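2-dehydro-3-deoxy-d-gluconate/2-dehydro-3-deoxy-phosphogluconate aldolase (Picrophilus torridus, PDB 4UXD) is a tetrameric aldolase of the dihydrodipicolinate synthetase family, each subunit built on an eight-stranded parallel alpha/beta barrel. Local coordinates at residues 272-277 with 290-295. Residues are numbered along the deposited sequence; the frame is centred on the assembly and turned at random.
Sequences YYEYFY and MYRVGI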
ATOM      1  N   TYR A 272     -10.012 -24.250  -1.826  1.00 28.81           N
ATOM      2  CA  TYR A 272      -9.348 -25.333  -2.555  1.00 33.21           C
ATOM      3  C   TYR A 272      -9.528 -26.640  -1.812  1.00 38.18           C
ATOM      4  O   TYR A 272      -9.701 -27.700  -2.416  1.00 34.34           O
ATOM      5  CB  TYR A 272      -7.849 -25.052  -2.742  1.00 29.90           C
ATOM      6  CG  TYR A 272      -7.547 -23.955  -3.745  1.00 34.30           C
ATOM      7  CD1 TYR A 272      -7.780 -22.614  -3.440  1.00 34.37           C
ATOM      8  CD2 TYR A 272      -7.030 -24.258  -4.999  1.00 31.36           C
ATOM      9  CE1 TYR A 272      -7.500 -21.610  -4.358  1.00 31.85           C
ATOM     10  CE2 TYR A 272      -6.758 -23.263  -5.924  1.00 31.59           C
ATOM     11  CZ  TYR A 272      -6.991 -21.944  -5.594  1.00 27.42           C
ATOM     12  OH  TYR A 272      -6.718 -20.962  -6.508  1.00 27.74           O
ATOM     13  N   TYR A 273      -9.485 -26.547  -0.488  1.00 31.85           N
ATOM     14  CA  TYR A 273      -9.602 -27.710   0.354  1.00 38.51           C
ATOM     15  C   TYR A 273     -11.040 -28.230   0.310  1.00 36.00           C
ATOM     16  O   TYR A 273     -11.255 -29.409   0.043  1.00 36.66           O
ATOM     17  CB  TYR A 273      -9.125 -27.381   1.782  1.00 33.24           C
ATOM     18  CG  TYR A 273      -7.604 -27.367   1.869  1.00 27.99           C
ATOM     19  CD1 TYR A 273      -6.863 -26.310   1.361  1.00 27.48           C
ATOM     20  CD2 TYR A 273      -6.916 -28.431   2.421  1.00 34.51           C
ATOM     21  CE1 TYR A 273      -5.477 -26.308   1.412  1.00 28.29           C
ATOM     22  CE2 TYR A 273      -5.532 -28.442   2.473  1.00 30.15           C
ATOM     23  CZ  TYR A 273      -4.815 -27.381   1.968  1.00 28.73           C
ATOM     24  OH  TYR A 273      -3.437 -27.393   2.030  1.00 20.39           O
ATOM     25  N   GLU A 274     -12.021 -27.363   0.525  1.00 30.88           N
ATOM     26  CA  GLU A 274     -13.405 -27.803   0.445  1.00 43.23           C
ATOM     27  C   GLU A 274     -13.679 -28.444  -0.917  1.00 49.71           C
ATOM     28  O   GLU A 274     -14.293 -29.511  -1.010  1.00 47.08           O
ATOM     29  CB  GLU A 274     -14.361 -26.636   0.679  1.00 41.83           C
ATOM     30  CG  GLU A 274     -15.820 -27.046   0.758  1.00 57.62           C
ATOM     31  CD  GLU A 274     -16.720 -25.928   1.269  1.00 85.73           C
ATOM     32  OE1 GLU A 274     -16.179 -24.919   1.773  1.00 76.40           O
ATOM     33  OE2 GLU A 274     -17.964 -26.050   1.160  1.00 87.88           O
ATOM     34  N   TYR A 275     -13.193 -27.800  -1.970  1.00 45.32           N
ATOM     35  CA  TYR A 275     -13.512 -28.220  -3.318  1.00 37.02           C
ATOM     36  C   TYR A 275     -12.978 -29.617  -3.537  1.00 39.21           C
ATOM     37  O   TYR A 275     -13.616 -30.444  -4.186  1.00 44.03           O
ATOM     38  CB  TYR A 275     -12.931 -27.244  -4.340  1.00 45.67           C
ATOM     39  CG  TYR A 275     -13.642 -27.247  -5.671  1.00 51.18           C
ATOM     40  CD1 TYR A 275     -13.567 -28.344  -6.519  1.00 59.67           C
ATOM     41  CD2 TYR A 275     -14.378 -26.148  -6.089  1.00 51.77           C
ATOM     42  CE1 TYR A 275     -14.213 -28.350  -7.742  1.00 69.29           C
ATOM     43  CE2 TYR A 275     -15.027 -26.145  -7.311  1.00 61.33           C
ATOM     44  CZ  TYR A 275     -14.941 -27.247  -8.136  1.00 70.46           C
ATOM     45  OH  TYR A 275     -15.587 -27.251  -9.357  1.00 62.77           O
ATOM     46  N   PHE A 276     -11.807 -29.881  -2.974  1.00 44.38           N
ATOM     47  CA  PHE A 276     -11.210 -31.203  -3.060  1.00 40.44           C
ATOM     48  C   PHE A 276     -11.972 -32.218  -2.202  1.00 40.12           C
ATOM     49  O   PHE A 276     -12.112 -33.386  -2.568  1.00 41.48           O
ATOM     50  CB  PHE A 276      -9.751 -31.165  -2.622  1.00 28.69           C
ATOM     51  CG  PHE A 276      -9.126 -32.519  -2.554  1.00 42.88           C
ATOM     52  CD1 PHE A 276      -8.668 -33.137  -3.705  1.00 35.54           C
ATOM     53  CD2 PHE A 276      -9.028 -33.198  -1.339  1.00 41.83           C
ATOM     54  CE1 PHE A 276      -8.097 -34.402  -3.646  1.00 43.18           C
ATOM     55  CE2 PHE A 276      -8.462 -34.462  -1.279  1.00 34.37           C
ATOM     56  CZ  PHE A 276      -8.000 -35.064  -2.430  1.00 33.91           C
ATOM     57  N   TYR A 277     -12.454 -31.768  -1.056  1.00 28.23           N
ATOM     58  CA  TYR A 277     -13.102 -32.649  -0.114  1.00 40.41           C
ATOM     59  C   TYR A 277     -14.447 -33.114  -0.660  1.00 46.42           C
ATOM     60  O   TYR A 277     -14.767 -34.303  -0.622  1.00 51.12           O
ATOM     61  CB  TYR A 277     -13.286 -31.948   1.232  1.00 35.90           C
ATOM     62  CG  TYR A 277     -12.010 -31.707   2.017  1.00 35.52           C
ATOM     63  CD1 TYR A 277     -10.887 -32.498   1.834  1.00 40.39           C
ATOM     64  CD2 TYR A 277     -11.939 -30.684   2.950  1.00 33.24           C
ATOM     65  CE1 TYR A 277      -9.732 -32.278   2.556  1.00 39.45           C
ATOM     66  CE2 TYR A 277     -10.797 -30.460   3.676  1.00 32.12           C
ATOM     67  CZ  TYR A 277      -9.692 -31.254   3.476  1.00 37.57           C
ATOM     68  OH  TYR A 277      -8.547 -31.022   4.212  1.00 38.04           O
ATOM     69  N   MET A 290      -6.613 -21.858   9.004  1.00 33.00           N
ATOM     70  CA  MET A 290      -7.595 -22.334   8.034  1.00 29.54           C
ATOM     71  C   MET A 290      -8.956 -22.437   8.717  1.00 34.14           C
ATOM     72  O   MET A 290      -9.041 -22.588   9.942  1.00 40.88           O
ATOM     73  CB  MET A 290      -7.217 -23.709   7.458  1.00 31.28           C
ATOM     74  CG  MET A 290      -5.882 -23.803   6.773  1.00 22.15           C
ATOM     75  SD  MET A 290      -5.386 -25.505   6.425  1.00 20.75           S
ATOM     76  CE  MET A 290      -6.247 -25.860   4.899  1.00 23.01           C
ATOM     77  N   TYR A 291     -10.023 -22.367   7.930  1.00 35.88           N
ATOM     78  CA  TYR A 291     -11.354 -22.653   8.447  1.00 39.36           C
ATOM     79  C   TYR A 291     -12.312 -22.984   7.298  1.00 39.00           C
ATOM     80  O   TYR A 291     -12.069 -22.597   6.154  1.00 40.96           O
ATOM     81  CB  TYR A 291     -11.859 -21.474   9.277  1.00 41.19           C
ATOM     82  CG  TYR A 291     -12.127 -20.219   8.488  1.00 40.12           C
ATOM     83  CD1 TYR A 291     -11.129 -19.283   8.269  1.00 41.33           C
ATOM     84  CD2 TYR A 291     -13.388 -19.961   7.982  1.00 45.45           C
ATOM     85  CE1 TYR A 291     -11.385 -18.124   7.551  1.00 46.01           C
ATOM     86  CE2 TYR A 291     -13.653 -18.813   7.266  1.00 54.23           C
ATOM     87  CZ  TYR A 291     -12.654 -17.898   7.051  1.00 48.28           C
ATOM     88  OH  TYR A 291     -12.938 -16.752   6.347  1.00 39.28           O
ATOM     89  N   ARG A 292     -13.377 -23.725   7.589  1.00 37.48           N
ATOM     90  CA  ARG A 292     -14.351 -24.104   6.555  1.00 56.30           C
ATOM     91  C   ARG A 292     -15.075 -22.864   6.024  1.00 50.27           C
ATOM     92  O   ARG A 292     -15.381 -21.942   6.770  1.00 43.48           O
ATOM     93  CB  ARG A 292     -15.347 -25.141   7.105  1.00 64.00           C
ATOM     94  CG  ARG A 292     -16.742 -25.202   6.435  1.00 81.41           C
ATOM     95  CD  ARG A 292     -16.788 -26.045   5.158  1.00 80.72           C
ATOM     96  NE  ARG A 292     -17.909 -26.992   5.214  1.00 84.13           N
ATOM     97  CZ  ARG A 292     -19.116 -26.790   4.686  1.00 78.12           C
ATOM     98  NH1 ARG A 292     -19.394 -25.674   4.015  1.00 74.00           N
ATOM     99  NH2 ARG A 292     -20.052 -27.721   4.821  1.00 77.52           N
ATOM    100  N   VAL A 293     -15.373 -22.873   4.731  1.00 60.78           N
ATOM    101  CA  VAL A 293     -15.778 -21.660   4.028  1.00 73.47           C
ATOM    102  C   VAL A 293     -17.191 -21.730   3.442  1.00 73.86           C
ATOM    103  O   VAL A 293     -18.060 -20.920   3.782  1.00 78.35           O
ATOM    104  CB  VAL A 293     -14.756 -21.362   2.907  1.00 65.73           C
ATOM    105  CG1 VAL A 293     -15.333 -20.469   1.837  1.00 78.98           C
ATOM    106  CG2 VAL A 293     -13.515 -20.712   3.498  1.00 65.76           C
ATOM    107  N   GLY A 294     -17.403 -22.698   2.557  1.00 73.22           N
ATOM    108  CA  GLY A 294     -18.633 -22.803   1.791  1.00 85.76           C
ATOM    109  C   GLY A 294     -18.395 -22.449   0.330  1.00 89.24           C
ATOM    110  O   GLY A 294     -18.370 -21.274  -0.030  1.00 92.43           O
ATOM    111  N   ILE A 295     -18.203 -23.467  -0.504  1.00 80.58           N
ATOM    112  CA  ILE A 295     -18.050 -23.292  -1.945  1.00 76.68           C
ATOM    113  C   ILE A 295     -19.049 -24.240  -2.605  1.00 87.68           C
ATOM    114  O   ILE A 295     -19.378 -25.292  -2.043  1.00 78.60           O
ATOM    115  CB  ILE A 295     -16.580 -23.555  -2.416  1.00 83.50           C
ATOM    116  CG1 ILE A 295     -16.446 -23.585  -3.948  1.00 86.94           C
ATOM    117  CG2 ILE A 295     -16.041 -24.858  -1.841  1.00 76.08           C
ATOM    118  CD1 ILE A 295     -16.630 -22.241  -4.632  1.00 79.07           C
TER
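The carboxylate of E274 accepts hydrogen bonds from two successive backbone amides, G294 N at 2.7 Å from OE1 and I295 N at 3.1 Å from OE2. OE1 receives the glycine N-H through its syn lone pair, whereas the isoleucine N-H comes down on OE2 from above the carboxylate plane, 58° out of it. Glutamate suits this place because its chain, with CG anti to the backbone N (chi1 -174°) and extended beyond it, carries both oxygens from the helix to the loop. Glycine suits the loop opposite, because G294 has a positive phi (109°) that residues with a side chain seldom adopt. A salt bridge adds to the grip: the long chain of R292 brings NH1 to 3.2 Å from E274 OE2, but the oxygen sits over the guanidinium face, so the attraction is one of charge without a directed N-H. In this alpha/beta (TIM-type) barrel the contact ties the C-terminal tail to helix 270-279, one of the helices that follow the last barrel strand. Apolar packing flanks the polar group. The branched I295 serves two neighbours: CG2 lies alongside the methylene stem of E274, 3.4 Å from CG, and CG1 reaches CD2 of the Y275 ring, which also stacks on F230. Farther along, the flexible chain of M290 bends at chi3 to set its CE methyl 3.3 Å above the centre of the Y273 ring, a CH-pi contact within a Met-aromatic pair. Tyrosine offers the methyl a broad face while its OH bonds to T34 N and T68 O.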